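Local atomic coordinates of D-alanyl transferase DltD (Enterococcus faecalis, PDB entry 6O93), a protein that probably transfers D-alanine in the D-alanylation of lipoteichoic acid at the cell membrane of a Gram-positive bacterium. Residues S202-P205 and I206-D210; P256-A259 and H260-K263; V297-R300 and W301-T305; M344-T347 and I348-G351; D380-Q384 and T385-Q389. One frame throughout, in Å; residues are numbered along the deposited sequence.

Interaction 1 of 5, residues S202-P205 and I206-D210; sequences SREP and IVEKD
Glu204 and Glu208 meet one turn apart on helix 204-211, and the backbone there makes the first hydrogen bonds of the helix. Three amides reach back four residues: Val207 N to Arg203 O at 3.0 Å, Glu208 N to Glu204 O at 3.0 Å, and Lys209 N to Pro205 O at 3.1 Å, the last the most bent at 143°. The like charges come next. Glu204 turns its chain at chi2 (63°), which brings its OE2 to 3.4 Å from OE2 of Glu208, the carboxylate planes standing nearly perpendicular. Two carboxylates so close would probably repel, or favour the protonated form of one; Lys14 forms a long, weak ion pair with Glu204 and may ease the repulsion. Apolar contacts are lighter: Arg203 and Ile206 run side by side, CG of the first 4.2 Å from CD1 of the second, while the guanidinium goes on to Thr18 O. Val207 packs on Phe52 and on Val59 of helix 57-63. Ahead of the helix, Ser202 OG accepts from Glu204 N at 3.0 Å and 159°. The whole is a helix N-terminus with Arg203 at the N-cap position, Pro205 in the first turn, and an ST turn leading into it.

Interaction 2 of 5, residues P256-A259 and H260-K263; sequences PKLA and HSQK. With PO4 (phosphate ion), chain G.
One carbonyl oxygen, Leu258 O, takes two bonds from a single residue, Ser261, both arriving from the same face of its carbonyl plane. The hydroxyl OG of Ser261 donates to Leu258 O at 2.6 Å, whereas the amide N of Ser261 donates to that oxygen at 3.1 Å with a straight N-H (160°). Both donors lie off the carbonyl plane, the amide well above it and the hydroxyl tilted less steeply. Ser261 can bring OG there because chi1 of 59° tucks it between its own backbone N and carbonyl carbon. The amide bond closes a type II beta turn from Leu258 to Ser261, with His260 carrying the positive phi (63°) expected at its third position. A type I turn, His260 to Lys263, follows directly; its Lys263 N to His260 O bond is weak at 3.4 Å. These turns lead the chain out of the short, weakly bonded helix 255-258. Leu258 and Ala259 lie against helix 299-305, touching Tyr304. Gln262 extends toward the phosphate, where its NE2 makes a weak but straight bond to O3 of the ion at 3.3 Å. With OE1 accepting from Thr305 OG1 and NE2 donating to an anion, the orientation of the amide is chemically consistent, and the doubled grip on Leu258 O would stiffen the turn just before it.

Interaction 3 of 5, residues V297-R300 and W301-T305; sequences VNKR and WSDYT. With PO4 (phosphate ion), chain G.
The first turns of helix 299-305 make this contact, with Asn298 at the N-cap position, in a helix that meets a bound phosphate through Trp301 and an ordered water through Lys299, Ser302 and Asp303. Asn298 serves the helix end twice: its OD1 accepts weakly from Arg300 N at 3.4 Å, and its carbonyl oxygen takes Ser302 N at 2.9 Å, an almost linear bond (170°). Asp303 N repeats that pattern one residue on, reaching Lys299 O at 2.9 Å. Ser302 OG lies between two carbonyls, those of Asn298 and Lys299, and the acceptor of its proton is not settled; Gln309 also bonds to this hydroxyl. On the wet flank Lys299 bends at chi2 (70°), bringing CE within 3.4 Å of Asp303 OD1, although the charged NZ is 3.9 Å from the same oxygen, a long salt bridge. A water fills in, accepting from Lys299 NZ, donating to Asp303 OD1 at 2.6 Å and bonding to Ser302 OG. On the other flank the indole of Trp301 leads away from residues 297-300, its CG anti to the backbone N. Its NE1 donates to O3 of the phosphate at 2.9 Å, with the anion at the ring edge, while Thr305 CG2 rests on one ring face near the rim. Phe240 meets this indole edge-to-face. The chemistry is thus divided: the long ion pair of Lys299 and Asp303 is bridged by a water, which probably carries part of the interaction, whereas the indole, whose rotation Thr305 and Phe240 probably restrict, offers a neutral N-H donor to the anion.

Interaction 4 of 5, residues M344-T347 and I348-G351; sequences MADT and IHLG. With PO4 (phosphate ion), chain G.
The loop between strand 331-333 and helix 352-367 carries Asp346 and His349, whose geometry, together with Ser47, matches the Ser-His-Asp charge-relay arrangement of SGNH hydrolases and probably marks the active site. OD1 of Asp346 accepts three hydrogen bonds. His349 ND1 donates to it at 2.8 Å, with the oxygen close to the imidazole plane and met on its syn side; His349 N reaches it at 3.1 Å from farther out of the carboxylate plane; and Ile348 N approaches nearly along the C-O axis at 3.2 Å. Carboxylate and ring are almost perpendicular (85°). A chi1 of 46° puts Asp346 CG between the backbone N and the carbonyl carbon, and from there OD1 meets both amides. Ile348 CG1 lies over one face of the imidazole, near its rim, and the NE2 edge is hydrogen-bonded to Ser47 OG. A sodium ion, bound by Ser46, Glu48 and Ser104, lies about 4 Å from the His349 side chain. Farther back, Ala345 N bonds to His349 O at 2.8 Å and closes the loop where Met344 and Leu350 form a single backbone bridge. Met344 curls at chi2 and chi3, so that its CE comes to 3.2 Å from Ile348 O and its SD meets Leu350 CD2 at 4.1 Å. Thr347 turns its hydroxyl to the phosphate, and OG1 donates to O2 of the ion at 2.5 Å, so short that the exact length is doubtful. Three N-H groups converging on one oxygen would restrict the carboxylate's rotation and set the imidazole with its NE2 edge at Ser47.

Interaction 5 of 5, residues D380-Q384 and T385-Q389; sequences DRFYQ and TDWQQ
Phe382 drives the edge of its ring into the face of Trp387, and this is the tightly packed side of the contact. CD1 of Phe382 lies 3.4 Å from CE2 of Trp387, the planes are at 88°, and the phenyl centroid is 4.7 Å from that of the five-membered ring: a T-shaped pair. Trp387 has its CG anti to the backbone N (chi1 173°), which lays the indole back across the preceding 3-10 turn. Lys318 makes a cation-pi contact with this indole, Gln322 takes its NE1, and Tyr321 and Gln322 of helix 309-324 also touch Phe382. The chain here passes from a 3-10 segment, 380-383, into the short helix 385-388, with Gln384 at the N-cap position. The carbonyl of Gln384 accepts from Gln388 N at 3.2 Å, in the carbonyl plane, and more weakly from Trp387 N at 3.1 Å. Gln388 also runs its extended chain back to the 3-10 turn: NE2 donates to Tyr383 O at 3.1 Å from above the carbonyl plane. Looser by comparison is the exposed flank, where Gln384 and Asp386 lie alongside each other, pointing the same way. One touch there is close, Asp386 OD1 at 3.0 Å from Gln384 CB; beside it a water lies 2.8 Å from this OD1 and 2.7 Å from Arg381 O, within hydrogen-bonding range of both.

Interactions 2, 3 and 4 each contribute a hydrogen bond to one phosphate, probably from the crystallisation liquor, through Gln262 (weakly), Trp301 and Thr347 respectively. Interactions 2 and 3 have centres 10 Å apart and are joined by probable backbone hydrogen bonds, Gln262 N to Thr305 O at 2.8 Å and His260 N to Tyr304 O at 3.0 Å. Interaction 3 packs on interaction 4 through Trp301 NE1, 3.4 Å from Thr347 CG2, tying the phosphate site to the loop of the probable catalytic residues. Interaction 1 stands apart, its nearest atoms about 11 Å from interaction 4. Interaction 5 is remote, centred about 30 Å from interaction 4 and across the chain's centre from interaction 1.

Interaction 1 of 5, residues S202-P205 and I206-D210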
# COMPACT_ATOMS: atom_id res chain seq x y z
N SER A 202 -12.97 -0.07 -13.54
CA SER A 202 -13.34 -0.97 -12.46
C SER A 202 -13.04 -2.42 -12.84
O SER A 202 -13.16 -2.82 -14.00
CB SER A 202 -14.83 -0.82 -12.14
OG SER A 202 -15.24 -1.75 -11.15
N ARG A 203 -12.64 -3.20 -11.84
CA ARG A 203 -12.47 -4.64 -12.01
C ARG A 203 -13.71 -5.42 -11.62
O ARG A 203 -13.64 -6.64 -11.46
CB ARG A 203 -11.26 -5.12 -11.20
CG ARG A 203 -9.92 -4.71 -11.79
CD ARG A 203 -8.75 -5.16 -10.93
NE ARG A 203 -7.46 -4.84 -11.56
CZ ARG A 203 -6.90 -3.64 -11.54
NH1 ARG A 203 -7.50 -2.62 -10.93
NH2 ARG A 203 -5.73 -3.45 -12.14
N GLU A 204 -14.85 -4.74 -11.47
CA GLU A 204 -16.09 -5.44 -11.15
C GLU A 204 -16.43 -6.53 -12.17
O GLU A 204 -16.93 -7.59 -11.75
CB GLU A 204 -17.24 -4.43 -11.04
CG GLU A 204 -18.53 -5.01 -10.49
CD GLU A 204 -18.40 -5.53 -9.07
OE1 GLU A 204 -17.37 -5.24 -8.42
OE2 GLU A 204 -19.32 -6.23 -8.60
N PRO A 205 -16.19 -6.36 -13.47
CA PRO A 205 -16.43 -7.48 -14.39
C PRO A 205 -15.57 -8.70 -14.08
O PRO A 205 -16.04 -9.83 -14.23
CB PRO A 205 -16.10 -6.88 -15.77
CG PRO A 205 -16.23 -5.41 -15.59
CD PRO A 205 -15.80 -5.13 -14.19
N ILE A 206 -14.33 -8.49 -13.66
CA ILE A 206 -13.48 -9.61 -13.27
C ILE A 206 -14.01 -10.25 -12.00
O ILE A 206 -14.00 -11.48 -11.85
CB ILE A 206 -12.02 -9.15 -13.11
CG1 ILE A 206 -11.50 -8.59 -14.44
CG2 ILE A 206 -11.15 -10.30 -12.62
CD1 ILE A 206 -10.11 -7.98 -14.35
N VAL A 207 -14.49 -9.44 -11.05
CA VAL A 207 -15.05 -9.96 -9.81
C VAL A 207 -16.21 -10.90 -10.12
O VAL A 207 -16.28 -12.02 -9.61
CB VAL A 207 -15.50 -8.80 -8.90
CG1 VAL A 207 -16.28 -9.33 -7.70
CG2 VAL A 207 -14.29 -8.00 -8.44
N GLU A 208 -17.14 -10.46 -10.97
CA GLU A 208 -18.33 -11.26 -11.25
C GLU A 208 -17.99 -12.50 -12.06
O GLU A 208 -18.70 -13.50 -11.97
CB GLU A 208 -19.37 -10.40 -11.97
CG GLU A 208 -19.94 -9.29 -11.08
CD GLU A 208 -20.80 -8.31 -11.84
OE1 GLU A 208 -21.09 -8.56 -13.03
OE2 GLU A 208 -21.18 -7.28 -11.24
N LYS A 209 -16.90 -12.46 -12.83
CA LYS A 209 -16.48 -13.65 -13.56
C LYS A 209 -15.86 -14.67 -12.60
O LYS A 209 -16.19 -15.87 -12.66
CB LYS A 209 -15.48 -13.28 -14.66
CG LYS A 209 -14.99 -14.46 -15.48
CD LYS A 209 -13.99 -14.04 -16.55
CE LYS A 209 -13.54 -15.22 -17.38
NZ LYS A 209 -12.58 -14.83 -18.46
N ASP A 210 -14.99 -14.22 -11.71
CA ASP A 210 -14.32 -15.13 -10.79
C ASP A 210 -15.27 -15.66 -9.72
O ASP A 210 -15.04 -16.75 -9.18
CB ASP A 210 -13.12 -14.44 -10.14
CG ASP A 210 -12.04 -14.07 -11.14
OD1 ASP A 210 -12.17 -14.46 -12.32
OD2 ASP A 210 -11.07 -13.39 -10.75

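Interaction 2 of 5, residues P256-A259 and H260-K263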
# COMPACT_ATOMS: atom_id res chain seq x y z
N PRO A 256 18.48 -16.41 -18.72
CA PRO A 256 19.88 -16.66 -18.31
C PRO A 256 20.48 -15.51 -17.51
O PRO A 256 21.24 -15.75 -16.56
CB PRO A 256 20.61 -16.87 -19.64
CG PRO A 256 19.54 -17.23 -20.62
CD PRO A 256 18.33 -16.47 -20.18
N LYS A 257 20.18 -14.26 -17.88
CA LYS A 257 20.75 -13.11 -17.19
C LYS A 257 20.24 -12.97 -15.77
O LYS A 257 20.90 -12.33 -14.94
CB LYS A 257 20.47 -11.83 -17.97
CG LYS A 257 21.29 -11.67 -19.24
CD LYS A 257 21.17 -10.27 -19.84
CE LYS A 257 19.77 -10.01 -20.38
NZ LYS A 257 19.66 -8.68 -21.04
N LEU A 258 19.08 -13.54 -15.45
CA LEU A 258 18.49 -13.40 -14.13
C LEU A 258 19.08 -14.36 -13.10
O LEU A 258 18.88 -14.16 -11.90
CB LEU A 258 16.98 -13.60 -14.20
CG LEU A 258 16.24 -12.61 -15.10
CD1 LEU A 258 14.74 -12.89 -15.10
CD2 LEU A 258 16.51 -11.17 -14.68
N ALA A 259 19.79 -15.40 -13.54
CA ALA A 259 20.41 -16.32 -12.60
C ALA A 259 21.42 -15.59 -11.73
O ALA A 259 22.28 -14.86 -12.24
CB ALA A 259 21.08 -17.47 -13.35
N HIS A 260 21.31 -15.77 -10.42
CA HIS A 260 22.21 -15.16 -9.44
C HIS A 260 22.15 -13.64 -9.45
O HIS A 260 22.96 -12.99 -8.78
CB HIS A 260 23.66 -15.62 -9.67
CG HIS A 260 23.80 -17.09 -9.89
ND1 HIS A 260 23.88 -17.65 -11.15
CD2 HIS A 260 23.87 -18.13 -9.02
CE1 HIS A 260 24.00 -18.96 -11.04
NE2 HIS A 260 24.00 -19.27 -9.76
N SER A 261 21.20 -13.05 -10.18
CA SER A 261 21.17 -11.60 -10.35
C SER A 261 20.84 -10.85 -9.07
O SER A 261 21.04 -9.63 -9.02
CB SER A 261 20.15 -11.23 -11.43
OG SER A 261 18.86 -11.69 -11.09
N GLN A 262 20.36 -11.54 -8.03
CA GLN A 262 19.90 -10.88 -6.81
C GLN A 262 20.67 -11.34 -5.57
O GLN A 262 20.22 -11.09 -4.45
CB GLN A 262 18.40 -11.12 -6.63
CG GLN A 262 17.57 -10.66 -7.81
CD GLN A 262 16.08 -10.91 -7.63
OE1 GLN A 262 15.66 -11.55 -6.67
NE2 GLN A 262 15.29 -10.41 -8.57
N LYS A 263 21.82 -12.00 -5.76
CA LYS A 263 22.59 -12.47 -4.61
C LYS A 263 22.98 -11.32 -3.68
O LYS A 263 23.06 -11.52 -2.46
CB LYS A 263 23.84 -13.20 -5.08
CG LYS A 263 23.57 -14.55 -5.73
CD LYS A 263 24.84 -15.39 -5.86
CE LYS A 263 25.91 -14.67 -6.66
NZ LYS A 263 27.04 -15.59 -7.02
P PO4 G . 11.75 -9.97 -9.62
O1 PO4 G . 12.10 -8.61 -9.07
O2 PO4 G . 10.29 -9.99 -10.00
O3 PO4 G . 12.02 -11.02 -8.57
O4 PO4 G . 12.59 -10.25 -10.84

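Interaction 3 of 5, residues V297-R300 and W301-T305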
# COMPACT_ATOMS: atom_id res chain seq x y z
N VAL A 297 8.71 -14.20 -0.76
CA VAL A 297 9.16 -14.34 -2.14
C VAL A 297 9.21 -15.82 -2.45
O VAL A 297 9.69 -16.62 -1.63
CB VAL A 297 10.53 -13.67 -2.36
CG1 VAL A 297 11.05 -13.96 -3.77
CG2 VAL A 297 10.44 -12.17 -2.12
N ASN A 298 8.70 -16.20 -3.62
CA ASN A 298 8.63 -17.61 -3.99
C ASN A 298 10.00 -18.26 -3.87
O ASN A 298 10.98 -17.79 -4.46
CB ASN A 298 8.10 -17.74 -5.42
CG ASN A 298 7.92 -19.19 -5.84
OD1 ASN A 298 7.83 -20.09 -5.00
ND2 ASN A 298 7.87 -19.42 -7.15
N LYS A 299 10.06 -19.35 -3.09
CA LYS A 299 11.33 -20.04 -2.89
C LYS A 299 11.93 -20.50 -4.21
O LYS A 299 13.14 -20.36 -4.44
CB LYS A 299 11.12 -21.24 -1.95
CG LYS A 299 12.40 -21.95 -1.53
CD LYS A 299 13.24 -21.10 -0.59
CE LYS A 299 14.52 -21.82 -0.17
NZ LYS A 299 15.38 -20.95 0.69
N ARG A 300 11.10 -21.05 -5.10
CA ARG A 300 11.61 -21.55 -6.37
C ARG A 300 12.28 -20.45 -7.18
O ARG A 300 13.22 -20.71 -7.93
CB ARG A 300 10.48 -22.20 -7.18
CG ARG A 300 9.82 -23.38 -6.47
CD ARG A 300 8.81 -24.08 -7.36
NE ARG A 300 8.25 -25.27 -6.71
CZ ARG A 300 7.53 -26.20 -7.33
NH1 ARG A 300 7.26 -26.09 -8.62
NH2 ARG A 300 7.07 -27.24 -6.65
N TRP A 301 11.81 -19.21 -7.04
CA TRP A 301 12.40 -18.11 -7.79
C TRP A 301 13.65 -17.57 -7.08
O TRP A 301 14.66 -17.31 -7.74
CB TRP A 301 11.38 -16.99 -7.98
CG TRP A 301 11.89 -15.85 -8.79
CD1 TRP A 301 12.03 -14.55 -8.39
CD2 TRP A 301 12.35 -15.90 -10.14
NE1 TRP A 301 12.54 -13.79 -9.41
CE2 TRP A 301 12.75 -14.59 -10.50
CE3 TRP A 301 12.47 -16.92 -11.09
CZ2 TRP A 301 13.25 -14.28 -11.76
CZ3 TRP A 301 12.97 -16.61 -12.34
CH2 TRP A 301 13.35 -15.30 -12.67
N SER A 302 13.59 -17.41 -5.76
CA SER A 302 14.76 -16.92 -5.03
C SER A 302 15.93 -17.88 -5.14
O SER A 302 17.09 -17.45 -5.15
CB SER A 302 14.39 -16.68 -3.56
OG SER A 302 13.87 -17.85 -2.96
N ASP A 303 15.66 -19.19 -5.22
CA ASP A 303 16.74 -20.14 -5.45
C ASP A 303 17.46 -19.87 -6.76
O ASP A 303 18.67 -20.11 -6.88
CB ASP A 303 16.20 -21.58 -5.44
CG ASP A 303 15.81 -22.06 -4.06
OD1 ASP A 303 16.34 -21.52 -3.06
OD2 ASP A 303 14.98 -22.98 -3.96
N TYR A 304 16.73 -19.36 -7.76
CA TYR A 304 17.33 -19.11 -9.07
C TYR A 304 18.03 -17.76 -9.12
O TYR A 304 19.12 -17.65 -9.70
CB TYR A 304 16.24 -19.18 -10.15
CG TYR A 304 16.76 -18.97 -11.55
CD1 TYR A 304 17.42 -19.99 -12.23
CD2 TYR A 304 16.57 -17.76 -12.21
CE1 TYR A 304 17.89 -19.80 -13.51
CE2 TYR A 304 17.04 -17.57 -13.49
CZ TYR A 304 17.70 -18.59 -14.14
OH TYR A 304 18.17 -18.41 -15.42
N THR A 305 17.44 -16.72 -8.51
CA THR A 305 18.03 -15.39 -8.55
C THR A 305 19.08 -15.18 -7.47
O THR A 305 19.86 -14.23 -7.56
CB THR A 305 16.94 -14.32 -8.40
OG1 THR A 305 16.36 -14.40 -7.09
CG2 THR A 305 15.86 -14.50 -9.45
P PO4 G . 11.75 -9.97 -9.62
O1 PO4 G . 12.10 -8.61 -9.07
O2 PO4 G . 10.29 -9.99 -10.00
O3 PO4 G . 12.02 -11.02 -8.57
O4 PO4 G . 12.59 -10.25 -10.84
O HOH W 1 16.00 -19.20 -1.91

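Interaction 4 of 5, residues M344-T347 and I348-G351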
# COMPACT_ATOMS: atom_id res chain seq x y z
N MET A 344 2.09 -17.45 -4.35
CA MET A 344 2.34 -16.24 -5.10
C MET A 344 1.79 -16.36 -6.52
O MET A 344 1.66 -17.46 -7.06
CB MET A 344 3.85 -15.95 -5.16
CG MET A 344 4.52 -15.91 -3.80
SD MET A 344 3.78 -14.68 -2.71
CE MET A 344 4.44 -13.16 -3.41
N ALA A 345 1.44 -15.22 -7.10
CA ALA A 345 1.00 -15.19 -8.49
C ALA A 345 2.18 -15.24 -9.45
O ALA A 345 2.05 -15.76 -10.56
CB ALA A 345 0.16 -13.94 -8.76
N ASP A 346 3.32 -14.70 -9.04
CA ASP A 346 4.50 -14.67 -9.89
C ASP A 346 5.75 -14.61 -9.02
O ASP A 346 5.94 -15.47 -8.15
CB ASP A 346 4.43 -13.49 -10.86
CG ASP A 346 4.01 -12.19 -10.18
OD1 ASP A 346 4.70 -11.76 -9.23
OD2 ASP A 346 2.99 -11.60 -10.60
N THR A 347 6.60 -13.60 -9.22
CA THR A 347 7.86 -13.56 -8.49
C THR A 347 7.70 -12.94 -7.11
O THR A 347 8.27 -13.44 -6.13
CB THR A 347 8.90 -12.78 -9.30
OG1 THR A 347 8.36 -11.52 -9.70
CG2 THR A 347 9.32 -13.58 -10.53
N ILE A 348 6.92 -11.86 -6.99
CA ILE A 348 6.88 -11.10 -5.75
C ILE A 348 5.46 -10.72 -5.35
O ILE A 348 5.24 -10.17 -4.27
CB ILE A 348 7.75 -9.83 -5.86
CG1 ILE A 348 7.25 -8.94 -7.00
CG2 ILE A 348 9.21 -10.20 -6.08
CD1 ILE A 348 7.93 -7.59 -7.06
N HIS A 349 4.48 -11.02 -6.21
CA HIS A 349 3.11 -10.59 -6.00
C HIS A 349 2.27 -11.73 -5.43
O HIS A 349 2.32 -12.85 -5.94
CB HIS A 349 2.49 -10.09 -7.31
CG HIS A 349 3.22 -8.92 -7.90
ND1 HIS A 349 4.13 -9.05 -8.93
CD2 HIS A 349 3.17 -7.60 -7.60
CE1 HIS A 349 4.61 -7.86 -9.24
NE2 HIS A 349 4.05 -6.96 -8.44
N LEU A 350 1.51 -11.43 -4.38
CA LEU A 350 0.60 -12.41 -3.80
C LEU A 350 -0.32 -12.98 -4.87
O LEU A 350 -0.72 -12.29 -5.81
CB LEU A 350 -0.24 -11.77 -2.69
CG LEU A 350 0.47 -11.48 -1.36
CD1 LEU A 350 -0.38 -10.56 -0.50
CD2 LEU A 350 0.76 -12.78 -0.62
N GLY A 351 -0.66 -14.26 -4.71
CA GLY A 351 -1.46 -14.99 -5.66
C GLY A 351 -2.56 -15.79 -4.99
O GLY A 351 -3.01 -15.48 -3.88
P PO4 G . 11.75 -9.97 -9.62
O1 PO4 G . 12.10 -8.61 -9.07
O2 PO4 G . 10.29 -9.99 -10.00
O3 PO4 G . 12.02 -11.02 -8.57
O4 PO4 G . 12.59 -10.25 -10.84

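Interaction 5 of 5, residues D380-Q384 and T385-Q389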
# COMPACT_ATOMS: atom_id res chain seq x y z
N ASP A 380 9.14 8.93 17.85
CA ASP A 380 9.63 9.69 16.71
C ASP A 380 11.04 9.28 16.30
O ASP A 380 11.45 9.57 15.17
CB ASP A 380 9.62 11.19 17.02
CG ASP A 380 8.22 11.74 17.20
OD1 ASP A 380 7.28 11.20 16.57
OD2 ASP A 380 8.06 12.72 17.96
N ARG A 381 11.78 8.62 17.18
CA ARG A 381 13.16 8.24 16.86
C ARG A 381 13.23 7.24 15.72
O ARG A 381 14.31 7.05 15.15
CB ARG A 381 13.84 7.69 18.12
CG ARG A 381 13.91 8.72 19.24
CD ARG A 381 14.50 8.16 20.52
NE ARG A 381 13.72 7.04 21.04
CZ ARG A 381 13.90 6.49 22.24
NH1 ARG A 381 14.83 6.97 23.06
NH2 ARG A 381 13.14 5.47 22.62
N PHE A 382 12.11 6.60 15.36
CA PHE A 382 12.08 5.74 14.19
C PHE A 382 12.18 6.52 12.88
O PHE A 382 12.31 5.90 11.82
CB PHE A 382 10.82 4.88 14.19
CG PHE A 382 10.87 3.71 15.14
CD1 PHE A 382 11.61 2.58 14.82
CD2 PHE A 382 10.18 3.73 16.34
CE1 PHE A 382 11.67 1.50 15.69
CE2 PHE A 382 10.23 2.65 17.21
CZ PHE A 382 10.97 1.54 16.88
N TYR A 383 12.09 7.85 12.93
CA TYR A 383 12.35 8.68 11.75
C TYR A 383 13.83 8.84 11.46
O TYR A 383 14.19 9.22 10.34
CB TYR A 383 11.75 10.08 11.94
CG TYR A 383 10.25 10.19 11.77
CD1 TYR A 383 9.61 9.65 10.66
CD2 TYR A 383 9.47 10.85 12.71
CE1 TYR A 383 8.24 9.76 10.50
CE2 TYR A 383 8.11 10.97 12.56
CZ TYR A 383 7.50 10.42 11.45
OH TYR A 383 6.14 10.53 11.30
N GLN A 384 14.70 8.56 12.43
CA GLN A 384 16.10 8.94 12.34
C GLN A 384 16.88 8.02 11.41
O GLN A 384 16.52 6.86 11.18
CB GLN A 384 16.73 8.94 13.73
CG GLN A 384 16.13 9.96 14.69
CD GLN A 384 16.72 9.87 16.08
OE1 GLN A 384 17.54 9.00 16.37
NE2 GLN A 384 16.31 10.78 16.95
N THR A 385 17.98 8.56 10.89
CA THR A 385 18.85 7.80 10.00
C THR A 385 19.43 6.57 10.69
O THR A 385 19.67 5.55 10.03
CB THR A 385 19.98 8.69 9.48
OG1 THR A 385 19.44 9.71 8.64
CG2 THR A 385 21.00 7.87 8.70
N ASP A 386 19.68 6.64 12.00
CA ASP A 386 20.27 5.49 12.68
C ASP A 386 19.31 4.31 12.71
O ASP A 386 19.75 3.16 12.79
CB ASP A 386 20.72 5.87 14.10
CG ASP A 386 19.57 6.32 14.99
OD1 ASP A 386 18.49 6.65 14.47
OD2 ASP A 386 19.77 6.33 16.22
N TRP A 387 18.00 4.55 12.65
CA TRP A 387 17.07 3.44 12.51
C TRP A 387 16.99 2.96 11.06
O TRP A 387 16.92 1.76 10.80
CB TRP A 387 15.67 3.81 13.00
CG TRP A 387 14.68 2.72 12.71
CD1 TRP A 387 13.68 2.75 11.78
CD2 TRP A 387 14.63 1.43 13.32
NE1 TRP A 387 13.00 1.56 11.79
CE2 TRP A 387 13.57 0.73 12.72
CE3 TRP A 387 15.38 0.80 14.32
CZ2 TRP A 387 13.23 -0.57 13.09
CZ3 TRP A 387 15.04 -0.49 14.68
CH2 TRP A 387 13.98 -1.16 14.07
N GLN A 388 16.98 3.90 10.10
CA GLN A 388 17.00 3.52 8.70
C GLN A 388 18.19 2.61 8.40
O GLN A 388 18.09 1.69 7.58
CB GLN A 388 17.04 4.76 7.81
CG GLN A 388 15.85 5.69 7.99
CD GLN A 388 16.03 7.01 7.26
OE1 GLN A 388 16.75 7.10 6.27
NE2 GLN A 388 15.37 8.05 7.76
N GLN A 389 19.32 2.86 9.05
CA GLN A 389 20.55 2.12 8.82
C GLN A 389 20.80 1.05 9.88
O GLN A 389 21.87 0.45 9.88
CB GLN A 389 21.74 3.08 8.77
CG GLN A 389 21.64 4.13 7.68
CD GLN A 389 21.59 3.52 6.29
OE1 GLN A 389 22.44 2.71 5.93
NE2 GLN A 389 20.59 3.91 5.51
O HOH W 2 16.47 5.72 16.15